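Local structure of reducing end xylose-releasing exo-oligoxylanase (5YXT) at residues N180-F185 against E222-Y227; A239-Y244 against H257-A262; R264-L269 against A323-A328. The protein probably hydrolyses short xylo-oligosaccharides at the reducing end to release xylose, as a family 8 glycoside hydrolase acting in xylan degradation. All blocks are in the same frame, centred on the assembly; numbering follows the deposited sequence.

Interaction 1. Residues N180-F185 against E222-Y227; sequences NKLIKF and EASRQY
L182 meets A223 and Y227 with its two methyl groups, and this is the tightly packed part of the contact between the loop 180-185 and the helical turn 222-227. CD2 of L182 lies against the helix surface, 3.6 Å from A223 O and 3.8 Å from Y227 CB, so it spans the same turn that the Y227 N to A223 O hydrogen bond closes. CD1 of L182 comes obliquely to the Y227 ring, 3.9 Å from Y227 CD1. The ring is placed there by a chi1 of 171°, with CG anti to the backbone N of Y227, and it also stacks with H197.

No direct hydrogen bond joins the segments. A water does so instead, donating to K181 O at 3.0 Å and accepting from I183 N. It is also hydrogen-bonded to S224 OG at 2.6 Å, and that hydroxyl has a further hydrogen bond with H197 ND1.

The other flank is the more exposed one, for N180, K181 and A223 are all partly open to solvent. Its one close approach is N180 O to A223 CB, 3.6 Å. K181 CB is 4.1 Å from A223 CB, but the lysine chain bends at chi2 and turns away, taking NZ to P178 O. Local order comes from an Asx turn: L182 N donates to N180 OD1 at 3.0 Å with a 153° angle at the hydrogen, which fixes the backbone just ahead of the leucine. The arrangement is a loop packed against a helix through one leucine and one bridging water, within the helical (alpha/alpha)6 barrel expected of glycoside hydrolase family 8.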
ATOM      1  N   ASN C 180      32.864  14.785  17.669  1.00 23.21           N
ATOM      2  CA  ASN C 180      31.766  14.500  16.751  1.00 22.45           C
ATOM      3  C   ASN C 180      30.405  14.916  17.303  1.00 19.35           C
ATOM      4  O   ASN C 180      29.394  14.753  16.608  1.00 18.16           O
ATOM      5  CB  ASN C 180      31.760  13.010  16.370  1.00 24.07           C
ATOM      6  CG  ASN C 180      31.631  12.085  17.575  1.00 22.12           C
ATOM      7  OD1 ASN C 180      31.028  12.441  18.580  1.00 20.85           O
ATOM      8  ND2 ASN C 180      32.206  10.892  17.473  1.00 25.36           N
ATOM      9  N   LYS C 181      30.367  15.457  18.525  1.00 18.64           N
ATOM     10  CA  LYS C 181      29.155  15.975  19.163  1.00 18.49           C
ATOM     11  C   LYS C 181      28.070  14.909  19.346  1.00 16.34           C
ATOM     12  O   LYS C 181      26.885  15.235  19.442  1.00 17.38           O
ATOM     13  CB  LYS C 181      28.597  17.175  18.394  1.00 21.50           C
ATOM     14  CG  LYS C 181      29.429  18.435  18.609  1.00 25.12           C
ATOM     15  CD  LYS C 181      30.436  18.612  17.507  1.00 31.66           C
ATOM     16  CE  LYS C 181      31.159  19.956  17.623  1.00 31.76           C
ATOM     17  NZ  LYS C 181      32.393  19.840  18.418  1.00 30.70           N
ATOM     18  N   LEU C 182      28.456  13.641  19.434  1.00 15.88           N
ATOM     19  CA  LEU C 182      27.507  12.549  19.625  1.00 17.13           C
ATOM     20  C   LEU C 182      27.495  12.072  21.073  1.00 16.37           C
ATOM     21  O   LEU C 182      28.542  11.951  21.715  1.00 14.83           O
ATOM     22  CB  LEU C 182      27.839  11.376  18.705  1.00 16.37           C
ATOM     23  CG  LEU C 182      27.833  11.708  17.215  1.00 19.55           C
ATOM     24  CD1 LEU C 182      28.396  10.571  16.396  1.00 19.07           C
ATOM     25  CD2 LEU C 182      26.413  12.081  16.749  1.00 15.49           C
ATOM     26  N   ILE C 183      26.295  11.803  21.583  1.00 16.57           N
ATOM     27  CA  ILE C 183      26.160  11.191  22.897  1.00 16.39           C
ATOM     28  C   ILE C 183      26.799   9.804  22.876  1.00 18.08           C
ATOM     29  O   ILE C 183      26.762   9.093  21.862  1.00 17.19           O
ATOM     30  CB  ILE C 183      24.670  11.150  23.281  1.00 17.32           C
ATOM     31  CG1 ILE C 183      24.471  10.744  24.746  1.00 17.10           C
ATOM     32  CG2 ILE C 183      23.888  10.232  22.344  1.00 17.08           C
ATOM     33  CD1 ILE C 183      22.986  10.691  25.130  1.00 17.32           C
ATOM     34  N   LYS C 184      27.432   9.427  23.989  1.00 17.71           N
ATOM     35  CA  LYS C 184      28.090   8.133  24.113  1.00 19.07           C
ATOM     36  C   LYS C 184      27.219   7.141  24.871  1.00 17.47           C
ATOM     37  O   LYS C 184      26.267   7.511  25.559  1.00 19.21           O
ATOM     38  CB  LYS C 184      29.447   8.265  24.816  1.00 17.62           C
ATOM     39  CG  LYS C 184      30.353   9.331  24.189  1.00 21.35           C
ATOM     40  CD  LYS C 184      31.055  10.206  25.231  1.00 25.08           C
ATOM     41  CE  LYS C 184      32.309   9.534  25.749  1.00 24.51           C
ATOM     42  NZ  LYS C 184      33.301  10.525  26.285  1.00 22.10           N
ATOM     43  N   PHE C 185      27.568   5.860  24.741  1.00 16.29           N
ATOM     44  CA  PHE C 185      26.844   4.833  25.484  1.00 18.34           C
ATOM     45  C   PHE C 185      27.032   5.000  26.992  1.00 19.85           C
ATOM     46  O   PHE C 185      26.068   4.925  27.763  1.00 19.06           O
ATOM     47  CB  PHE C 185      27.287   3.446  25.047  1.00 21.76           C
ATOM     48  CG  PHE C 185      26.810   2.377  25.966  1.00 22.17           C
ATOM     49  CD1 PHE C 185      25.448   2.148  26.122  1.00 21.35           C
ATOM     50  CD2 PHE C 185      27.708   1.634  26.710  1.00 22.97           C
ATOM     51  CE1 PHE C 185      24.995   1.177  26.993  1.00 26.88           C
ATOM     52  CE2 PHE C 185      27.256   0.652  27.585  1.00 23.86           C
ATOM     53  CZ  PHE C 185      25.910   0.427  27.726  1.00 25.09           C
ATOM     54  N   GLU C 222      22.112  18.603  15.093  1.00 17.48           N
ATOM     55  CA  GLU C 222      22.319  18.249  13.691  1.00 21.67           C
ATOM     56  C   GLU C 222      23.217  17.018  13.553  1.00 19.81           C
ATOM     57  O   GLU C 222      22.985  16.173  12.677  1.00 21.29           O
ATOM     58  CB  GLU C 222      22.862  19.460  12.917  1.00 29.95           C
ATOM     59  CG  GLU C 222      23.335  19.201  11.461  1.00 32.95           C
ATOM     60  CD  GLU C 222      22.278  18.622  10.493  1.00 38.50           C
ATOM     61  OE1 GLU C 222      22.498  18.712   9.260  1.00 43.02           O
ATOM     62  OE2 GLU C 222      21.245  18.065  10.929  1.00 34.98           O
ATOM     63  N   ALA C 223      24.219  16.867  14.423  1.00 16.93           N
ATOM     64  CA  ALA C 223      25.074  15.684  14.343  1.00 17.52           C
ATOM     65  C   ALA C 223      24.289  14.403  14.596  1.00 15.04           C
ATOM     66  O   ALA C 223      24.540  13.380  13.957  1.00 14.96           O
ATOM     67  CB  ALA C 223      26.235  15.779  15.339  1.00 15.18           C
ATOM     68  N   SER C 224      23.374  14.422  15.563  1.00 13.65           N
ATOM     69  CA  SER C 224      22.612  13.222  15.857  1.00 14.46           C
ATOM     70  C   SER C 224      21.633  12.893  14.735  1.00 15.90           C
ATOM     71  O   SER C 224      21.384  11.715  14.458  1.00 15.59           O
ATOM     72  CB  SER C 224      21.867  13.384  17.190  1.00 14.16           C
ATOM     73  OG  SER C 224      22.704  13.029  18.281  1.00 16.19           O
ATOM     74  N   ARG C 225      21.050  13.910  14.094  1.00 14.90           N
ATOM     75  CA  ARG C 225      20.159  13.630  12.974  1.00 16.78           C
ATOM     76  C   ARG C 225      20.912  12.950  11.845  1.00 18.64           C
ATOM     77  O   ARG C 225      20.442  11.955  11.282  1.00 19.27           O
ATOM     78  CB  ARG C 225      19.500  14.913  12.485  1.00 17.35           C
ATOM     79  CG  ARG C 225      18.365  15.321  13.357  1.00 17.50           C
ATOM     80  CD  ARG C 225      17.586  16.485  12.786  1.00 20.97           C
ATOM     81  NE  ARG C 225      16.628  16.908  13.788  1.00 16.69           N
ATOM     82  CZ  ARG C 225      16.653  18.089  14.388  1.00 19.36           C
ATOM     83  NH1 ARG C 225      17.573  18.994  14.058  1.00 22.47           N
ATOM     84  NH2 ARG C 225      15.738  18.370  15.302  1.00 19.17           N
ATOM     85  N   GLN C 226      22.099  13.463  11.517  1.00 16.79           N
ATOM     86  CA  GLN C 226      22.909  12.841  10.474  1.00 19.43           C
ATOM     87  C   GLN C 226      23.360  11.447  10.884  1.00 20.05           C
ATOM     88  O   GLN C 226      23.432  10.534  10.048  1.00 17.26           O
ATOM     89  CB  GLN C 226      24.136  13.694  10.168  1.00 23.21           C
ATOM     90  CG  GLN C 226      23.870  15.086   9.675  1.00 26.80           C
ATOM     91  CD  GLN C 226      25.162  15.858   9.515  1.00 33.93           C
ATOM     92  OE1 GLN C 226      26.158  15.559  10.184  1.00 39.43           O
ATOM     93  NE2 GLN C 226      25.163  16.844   8.625  1.00 38.09           N
ATOM     94  N   TYR C 227      23.695  11.270  12.167  1.00 15.61           N
ATOM     95  CA  TYR C 227      24.208   9.983  12.620  1.00 14.75           C
ATOM     96  C   TYR C 227      23.177   8.881  12.426  1.00 16.15           C
ATOM     97  O   TYR C 227      23.518   7.761  12.033  1.00 16.74           O
ATOM     98  CB  TYR C 227      24.629  10.067  14.090  1.00 17.74           C
ATOM     99  CG  TYR C 227      24.970   8.704  14.650  1.00 16.74           C
ATOM    100  CD1 TYR C 227      26.175   8.099  14.330  1.00 15.85           C
ATOM    101  CD2 TYR C 227      24.076   8.013  15.463  1.00 13.29           C
ATOM    102  CE1 TYR C 227      26.493   6.866  14.802  1.00 17.68           C
ATOM    103  CE2 TYR C 227      24.394   6.755  15.954  1.00 16.07           C
ATOM    104  CZ  TYR C 227      25.609   6.194  15.612  1.00 17.86           C
ATOM    105  OH  TYR C 227      25.960   4.956  16.072  1.00 17.87           O
TER
HETATM  106  O   HOH W   1      24.399  13.725  20.173  1.00 15.29           O

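Interaction 2. Residues A239-Y244 against H257-A262; sequences APEYAY and HFFSDA
The F258 ring presents an edge to A239: its CD1 lies 3.3 Å from A239 O, which sits in the ring plane. The F259 ring likewise has E241 OE1 near its plane at an edge, while R303 makes a cation-pi contact with it. The Y242 ring has D261 OD2 at its edge, with Y242 CE1 4.3 Å from that oxygen, and stacks with the ring of Y255.

E241 carries most of the joining. Its side chain leaves with CG anti to the carbonyl carbon (chi1 -76°) and stays extended beyond CG, which carries the carboxylate to the backbone of S260 and D261. It runs side by side with F259, the carboxylate plane standing 82° from that ring. OE1 of E241 packs 3.3 Å from F259 CB. OE2 uses its anti lone pair to accept from D261 N at 3.0 Å, a fairly straight bond of 162°. A water accepts from H257 N at 2.9 Å and can donate to E241 OE1 at 3.0 Å. At the other end of the same residue, E241 N donates to H257 O at 3.1 Å, a more bent bond. The carboxylates of E241 and D261 are nearly perpendicular, with OE2 4.0 Å from D261 OD1. A239 O, hemmed in by F258 CD1 and A262 CB, is buried with no polar partner in the model.

An alanine at E241 would probably leave the N-H of D261 without its acceptor and open a gap beside F259 CB.

Both segments belong to the long connection between helices 214-231 and 263-276. The carboxylate receiving a backbone N-H just before helix 263-276 joins two limbs of an inter-helix loop, consistent with the loop-lined end of a family 8 (alpha/alpha)6 barrel.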
ATOM      1  N   ALA C 239      17.734  -0.127  13.505  1.00 13.79           N
ATOM      2  CA  ALA C 239      19.023   0.238  14.073  1.00 14.38           C
ATOM      3  C   ALA C 239      19.489  -0.808  15.083  1.00 13.73           C
ATOM      4  O   ALA C 239      18.674  -1.501  15.698  1.00 13.99           O
ATOM      5  CB  ALA C 239      18.957   1.604  14.767  1.00 15.72           C
ATOM      6  N   PRO C 240      20.802  -0.939  15.265  1.00 14.55           N
ATOM      7  CA  PRO C 240      21.320  -1.815  16.319  1.00 14.27           C
ATOM      8  C   PRO C 240      21.150  -1.176  17.689  1.00 15.06           C
ATOM      9  O   PRO C 240      21.028   0.039  17.814  1.00 14.46           O
ATOM     10  CB  PRO C 240      22.800  -1.955  15.962  1.00 13.75           C
ATOM     11  CG  PRO C 240      23.129  -0.632  15.279  1.00 14.26           C
ATOM     12  CD  PRO C 240      21.875  -0.259  14.511  1.00 13.82           C
ATOM     13  N   GLU C 241      21.162  -2.019  18.734  1.00 13.80           N
ATOM     14  CA  GLU C 241      21.105  -1.499  20.099  1.00 14.50           C
ATOM     15  C   GLU C 241      22.329  -0.646  20.421  1.00 17.39           C
ATOM     16  O   GLU C 241      22.198   0.471  20.937  1.00 16.82           O
ATOM     17  CB  GLU C 241      20.966  -2.649  21.100  1.00 19.56           C
ATOM     18  CG  GLU C 241      19.567  -3.239  21.167  1.00 14.75           C
ATOM     19  CD  GLU C 241      19.411  -4.264  22.276  1.00 22.01           C
ATOM     20  OE1 GLU C 241      20.080  -5.328  22.209  1.00 24.98           O
ATOM     21  OE2 GLU C 241      18.614  -4.012  23.213  1.00 22.83           O
ATOM     22  N   TYR C 242      23.531  -1.162  20.149  1.00 16.66           N
ATOM     23  CA  TYR C 242      24.769  -0.395  20.273  1.00 15.59           C
ATOM     24  C   TYR C 242      25.450  -0.275  18.914  1.00 16.22           C
ATOM     25  O   TYR C 242      25.406  -1.198  18.100  1.00 13.75           O
ATOM     26  CB  TYR C 242      25.793  -1.052  21.231  1.00 17.46           C
ATOM     27  CG  TYR C 242      25.391  -1.249  22.671  1.00 17.52           C
ATOM     28  CD1 TYR C 242      24.218  -0.699  23.192  1.00 19.91           C
ATOM     29  CD2 TYR C 242      26.205  -2.002  23.519  1.00 22.92           C
ATOM     30  CE1 TYR C 242      23.865  -0.897  24.514  1.00 21.58           C
ATOM     31  CE2 TYR C 242      25.869  -2.200  24.835  1.00 23.42           C
ATOM     32  CZ  TYR C 242      24.700  -1.654  25.330  1.00 25.80           C
ATOM     33  OH  TYR C 242      24.388  -1.879  26.658  1.00 26.56           O
ATOM     34  N   ALA C 243      26.135   0.848  18.695  1.00 14.91           N
ATOM     35  CA  ALA C 243      26.824   1.063  17.429  1.00 16.18           C
ATOM     36  C   ALA C 243      28.052   1.931  17.648  1.00 14.81           C
ATOM     37  O   ALA C 243      28.132   2.705  18.604  1.00 15.02           O
ATOM     38  CB  ALA C 243      25.910   1.731  16.396  1.00 16.08           C
ATOM     39  N   TYR C 244      28.990   1.819  16.715  1.00 16.43           N
ATOM     40  CA  TYR C 244      30.145   2.696  16.682  1.00 16.89           C
ATOM     41  C   TYR C 244      29.765   4.044  16.076  1.00 17.44           C
ATOM     42  O   TYR C 244      28.657   4.244  15.568  1.00 17.86           O
ATOM     43  CB  TYR C 244      31.287   2.051  15.890  1.00 20.34           C
ATOM     44  CG  TYR C 244      31.732   0.722  16.458  1.00 18.38           C
ATOM     45  CD1 TYR C 244      32.619   0.668  17.530  1.00 22.41           C
ATOM     46  CD2 TYR C 244      31.266  -0.474  15.932  1.00 20.89           C
ATOM     47  CE1 TYR C 244      33.030  -0.544  18.060  1.00 24.74           C
ATOM     48  CE2 TYR C 244      31.672  -1.693  16.448  1.00 23.01           C
ATOM     49  CZ  TYR C 244      32.551  -1.722  17.515  1.00 27.59           C
ATOM     50  OH  TYR C 244      32.956  -2.926  18.039  1.00 29.74           O
ATOM     51  N   HIS C 257      22.215  -6.029  17.419  1.00 18.10           N
ATOM     52  CA  HIS C 257      21.031  -6.411  16.647  1.00 16.86           C
ATOM     53  C   HIS C 257      19.834  -5.552  17.064  1.00 17.52           C
ATOM     54  O   HIS C 257      19.929  -4.702  17.952  1.00 15.92           O
ATOM     55  CB  HIS C 257      20.725  -7.903  16.832  1.00 18.12           C
ATOM     56  CG  HIS C 257      21.901  -8.797  16.576  1.00 20.80           C
ATOM     57  ND1 HIS C 257      22.471  -8.936  15.329  1.00 20.20           N
ATOM     58  CD2 HIS C 257      22.606  -9.605  17.404  1.00 20.08           C
ATOM     59  CE1 HIS C 257      23.481  -9.786  15.399  1.00 20.89           C
ATOM     60  NE2 HIS C 257      23.584 -10.205  16.648  1.00 20.26           N
ATOM     61  N   PHE C 258      18.691  -5.776  16.411  1.00 16.01           N
ATOM     62  CA  PHE C 258      17.478  -5.019  16.710  1.00 16.52           C
ATOM     63  C   PHE C 258      16.755  -5.700  17.870  1.00 16.06           C
ATOM     64  O   PHE C 258      16.164  -6.776  17.708  1.00 14.71           O
ATOM     65  CB  PHE C 258      16.569  -4.890  15.487  1.00 15.52           C
ATOM     66  CG  PHE C 258      15.390  -3.962  15.708  1.00 14.57           C
ATOM     67  CD1 PHE C 258      15.562  -2.584  15.696  1.00 14.83           C
ATOM     68  CD2 PHE C 258      14.124  -4.468  15.936  1.00 15.31           C
ATOM     69  CE1 PHE C 258      14.487  -1.720  15.902  1.00 13.54           C
ATOM     70  CE2 PHE C 258      13.046  -3.621  16.145  1.00 15.29           C
ATOM     71  CZ  PHE C 258      13.236  -2.235  16.135  1.00 13.89           C
ATOM     72  N   PHE C 259      16.799  -5.060  19.035  1.00 14.69           N
ATOM     73  CA  PHE C 259      16.231  -5.594  20.261  1.00 17.01           C
ATOM     74  C   PHE C 259      15.789  -4.415  21.126  1.00 15.30           C
ATOM     75  O   PHE C 259      15.824  -3.262  20.693  1.00 17.48           O
ATOM     76  CB  PHE C 259      17.239  -6.510  20.985  1.00 19.06           C
ATOM     77  CG  PHE C 259      16.592  -7.648  21.724  1.00 18.81           C
ATOM     78  CD1 PHE C 259      15.676  -8.459  21.069  1.00 18.95           C
ATOM     79  CD2 PHE C 259      16.878  -7.896  23.057  1.00 20.32           C
ATOM     80  CE1 PHE C 259      15.050  -9.502  21.709  1.00 20.39           C
ATOM     81  CE2 PHE C 259      16.256  -8.940  23.710  1.00 22.86           C
ATOM     82  CZ  PHE C 259      15.339  -9.757  23.014  1.00 20.02           C
ATOM     83  N   SER C 260      15.397  -4.714  22.361  1.00 15.09           N
ATOM     84  CA  SER C 260      14.687  -3.782  23.243  1.00 17.16           C
ATOM     85  C   SER C 260      15.105  -2.307  23.145  1.00 17.17           C
ATOM     86  O   SER C 260      14.258  -1.425  22.968  1.00 15.69           O
ATOM     87  CB  SER C 260      14.844  -4.272  24.686  1.00 19.28           C
ATOM     88  OG  SER C 260      14.593  -5.681  24.780  1.00 17.95           O
ATOM     89  N   ASP C 261      16.394  -2.010  23.312  1.00 17.29           N
ATOM     90  CA  ASP C 261      16.852  -0.615  23.269  1.00 19.18           C
ATOM     91  C   ASP C 261      16.464   0.057  21.959  1.00 18.42           C
ATOM     92  O   ASP C 261      15.957   1.183  21.947  1.00 17.24           O
ATOM     93  CB  ASP C 261      18.369  -0.555  23.445  1.00 21.70           C
ATOM     94  CG  ASP C 261      18.793  -0.357  24.890  1.00 28.87           C
ATOM     95  OD1 ASP C 261      18.159  -0.937  25.797  1.00 29.44           O
ATOM     96  OD2 ASP C 261      19.785   0.380  25.117  1.00 31.31           O
ATOM     97  N   ALA C 262      16.690  -0.633  20.841  1.00 15.12           N
ATOM     98  CA  ALA C 262      16.568  -0.016  19.534  1.00 13.90           C
ATOM     99  C   ALA C 262      15.133   0.299  19.164  1.00 14.23           C
ATOM    100  O   ALA C 262      14.914   1.086  18.243  1.00 14.00           O
ATOM    101  CB  ALA C 262      17.173  -0.931  18.465  1.00 15.14           C
TER
HETATM  102  O   HOH W   2      21.155  -6.924  19.956  1.00 18.83           O

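Interaction 3. Residues R264-L269 against A323-A328; sequences RVAANL and ATNAMA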
ATOM      1  N   ARG C 264      13.236   2.172  20.497  1.00 13.76           N
ATOM      2  CA  ARG C 264      12.945   3.574  20.730  1.00 14.20           C
ATOM      3  C   ARG C 264      13.336   4.461  19.555  1.00 14.08           C
ATOM      4  O   ARG C 264      12.834   5.583  19.465  1.00 14.85           O
ATOM      5  CB  ARG C 264      13.635   4.036  22.013  1.00 16.35           C
ATOM      6  CG  ARG C 264      13.042   3.381  23.257  1.00 16.44           C
ATOM      7  CD  ARG C 264      13.880   3.703  24.477  1.00 24.26           C
ATOM      8  NE  ARG C 264      15.251   3.210  24.345  1.00 22.66           N
ATOM      9  CZ  ARG C 264      16.065   2.994  25.372  1.00 25.65           C
ATOM     10  NH1 ARG C 264      15.648   3.223  26.611  1.00 30.30           N
ATOM     11  NH2 ARG C 264      17.295   2.549  25.160  1.00 27.15           N
ATOM     12  N   VAL C 265      14.174   3.977  18.635  1.00 12.64           N
ATOM     13  CA  VAL C 265      14.616   4.827  17.530  1.00 13.42           C
ATOM     14  C   VAL C 265      13.415   5.321  16.730  1.00 13.96           C
ATOM     15  O   VAL C 265      13.273   6.521  16.471  1.00 14.67           O
ATOM     16  CB  VAL C 265      15.621   4.077  16.641  1.00 15.37           C
ATOM     17  CG1 VAL C 265      15.810   4.825  15.336  1.00 14.88           C
ATOM     18  CG2 VAL C 265      16.964   3.900  17.373  1.00 11.38           C
ATOM     19  N   ALA C 266      12.512   4.407  16.366  1.00 13.24           N
ATOM     20  CA  ALA C 266      11.351   4.792  15.563  1.00 14.31           C
ATOM     21  C   ALA C 266      10.503   5.835  16.274  1.00 14.07           C
ATOM     22  O   ALA C 266      10.018   6.792  15.646  1.00 15.46           O
ATOM     23  CB  ALA C 266      10.505   3.563  15.236  1.00 14.95           C
ATOM     24  N   ALA C 267      10.305   5.662  17.582  1.00 13.18           N
ATOM     25  CA  ALA C 267       9.518   6.618  18.352  1.00 15.76           C
ATOM     26  C   ALA C 267      10.202   7.974  18.404  1.00 14.02           C
ATOM     27  O   ALA C 267       9.536   9.014  18.274  1.00 14.37           O
ATOM     28  CB  ALA C 267       9.276   6.081  19.765  1.00 15.60           C
ATOM     29  N   ASN C 268      11.531   7.979  18.577  1.00 15.09           N
ATOM     30  CA  ASN C 268      12.294   9.228  18.593  1.00 14.03           C
ATOM     31  C   ASN C 268      12.174   9.980  17.273  1.00 13.30           C
ATOM     32  O   ASN C 268      12.090  11.212  17.264  1.00 14.15           O
ATOM     33  CB  ASN C 268      13.773   8.944  18.898  1.00 12.16           C
ATOM     34  CG  ASN C 268      13.990   8.383  20.294  1.00 16.22           C
ATOM     35  OD1 ASN C 268      13.166   8.587  21.187  1.00 17.54           O
ATOM     36  ND2 ASN C 268      15.106   7.664  20.490  1.00 13.98           N
ATOM     37  N   LEU C 269      12.238   9.264  16.144  1.00 15.04           N
ATOM     38  CA  LEU C 269      12.079   9.914  14.845  1.00 14.95           C
ATOM     39  C   LEU C 269      10.693  10.524  14.704  1.00 13.73           C
ATOM     40  O   LEU C 269      10.543  11.639  14.179  1.00 16.29           O
ATOM     41  CB  LEU C 269      12.327   8.911  13.713  1.00 13.56           C
ATOM     42  CG  LEU C 269      13.709   8.263  13.668  1.00 14.09           C
ATOM     43  CD1 LEU C 269      13.759   7.158  12.623  1.00 20.45           C
ATOM     44  CD2 LEU C 269      14.748   9.321  13.397  1.00 17.61           C
ATOM     45  N   ALA C 323       4.235  -0.388  20.427  1.00 13.34           N
ATOM     46  CA  ALA C 323       3.961   0.988  20.831  1.00 14.03           C
ATOM     47  C   ALA C 323       4.906   1.967  20.144  1.00 11.98           C
ATOM     48  O   ALA C 323       4.483   3.051  19.737  1.00 12.58           O
ATOM     49  CB  ALA C 323       4.048   1.145  22.358  1.00 12.81           C
ATOM     50  N   THR C 324       6.192   1.618  20.017  1.00 11.77           N
ATOM     51  CA  THR C 324       7.111   2.539  19.352  1.00 13.16           C
ATOM     52  C   THR C 324       6.825   2.644  17.866  1.00 14.14           C
ATOM     53  O   THR C 324       6.998   3.719  17.280  1.00 12.78           O
ATOM     54  CB  THR C 324       8.574   2.123  19.543  1.00 14.90           C
ATOM     55  OG1 THR C 324       8.797   0.827  18.960  1.00 13.27           O
ATOM     56  CG2 THR C 324       8.942   2.124  21.009  1.00 13.88           C
ATOM     57  N   ASN C 325       6.401   1.549  17.235  1.00 13.46           N
ATOM     58  CA  ASN C 325       6.071   1.629  15.821  1.00 14.39           C
ATOM     59  C   ASN C 325       4.830   2.474  15.604  1.00 13.82           C
ATOM     60  O   ASN C 325       4.719   3.158  14.581  1.00 13.61           O
ATOM     61  CB  ASN C 325       5.874   0.234  15.235  1.00 14.68           C
ATOM     62  CG  ASN C 325       7.156  -0.573  15.213  1.00 15.57           C
ATOM     63  OD1 ASN C 325       8.254  -0.023  15.147  1.00 15.47           O
ATOM     64  ND2 ASN C 325       7.015  -1.891  15.241  1.00 20.57           N
ATOM     65  N   ALA C 326       3.906   2.455  16.566  1.00 13.59           N
ATOM     66  CA  ALA C 326       2.741   3.326  16.484  1.00 14.12           C
ATOM     67  C   ALA C 326       3.127   4.789  16.674  1.00 13.04           C
ATOM     68  O   ALA C 326       2.651   5.662  15.941  1.00 14.49           O
ATOM     69  CB  ALA C 326       1.703   2.900  17.524  1.00 13.72           C
ATOM     70  N   MET C 327       3.970   5.082  17.669  1.00 12.27           N
ATOM     71  CA  MET C 327       4.403   6.462  17.889  1.00 12.52           C
ATOM     72  C   MET C 327       5.134   7.013  16.672  1.00 14.41           C
ATOM     73  O   MET C 327       5.040   8.211  16.374  1.00 14.94           O
ATOM     74  CB  MET C 327       5.286   6.531  19.137  1.00 13.72           C
ATOM     75  CG  MET C 327       5.697   7.935  19.545  1.00 17.07           C
ATOM     76  SD  MET C 327       6.345   7.884  21.212  1.00 18.73           S
ATOM     77  CE  MET C 327       7.425   9.331  21.215  1.00 18.09           C
ATOM     78  N   ALA C 328       5.834   6.145  15.936  1.00 13.66           N
ATOM     79  CA  ALA C 328       6.534   6.564  14.725  1.00 12.64           C
ATOM     80  C   ALA C 328       5.593   7.093  13.645  1.00 14.81           C
ATOM     81  O   ALA C 328       6.042   7.838  12.762  1.00 14.76           O
ATOM     82  CB  ALA C 328       7.347   5.403  14.175  1.00 13.01           C
TER
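T324 faces R264 and A267, and its hydroxyl is held by the backbone. OG1 occupies the crowded position between N and the carbonyl carbon (chi1 62°), with L321 O as its main acceptor; G320 O and Y263 O are weak contacts competing for the same proton. That rotation turns the methyl to the other helix: T324 CG2 lies 4.3 Å from R264 CA, and T324 CB is 4.0 Å from A267 CB.

Small side chains let the backbones close in. The axes of the helical turns 264-269 and 323-327 come within 7.3 Å at 21°, nearly parallel, and no hydrogen bond crosses between the segments. A328 CB is 3.4 Å from A266 O and 3.8 Å from A266 CB. M327, its CG anti to the backbone N, lays its extended chain along A267: M327 SD is 3.7 Å from A267 CB, and M327 CE is 3.6 Å from A267 O.

Other helices pack round the pair. From helix 281-294, V286 touches A328, while I289 and F293 touch N325. From helix 355-369, L361 meets T324 and A368 meets M327. F344 of helix 335-345 touches A323 and A326, so helix 318-327 is packed among four helices.

How the interactions relate
Followed from the N terminus, the three contacts come in series, without nesting or crossing. Interaction 1 closes 36 residues that include helix 199-208, returning the chain to the loop that preceded it. Interaction 2 then closes a short, non-helical excursion of 12 residues between helices 214-231 and 263-276. Interaction 3 spans 53 residues and joins helix 263-276 to helix 318-327. Interactions 1 and 2 touch: Y227 OH is 2.8 Å from Y244 O, a probable hydrogen bond, and F185 packs on Y242. Interaction 2 meets interaction 3 where A239 CB packs on V265 CG2; interactions 1 and 3 do not touch, their nearest atoms being about 7 Å apart.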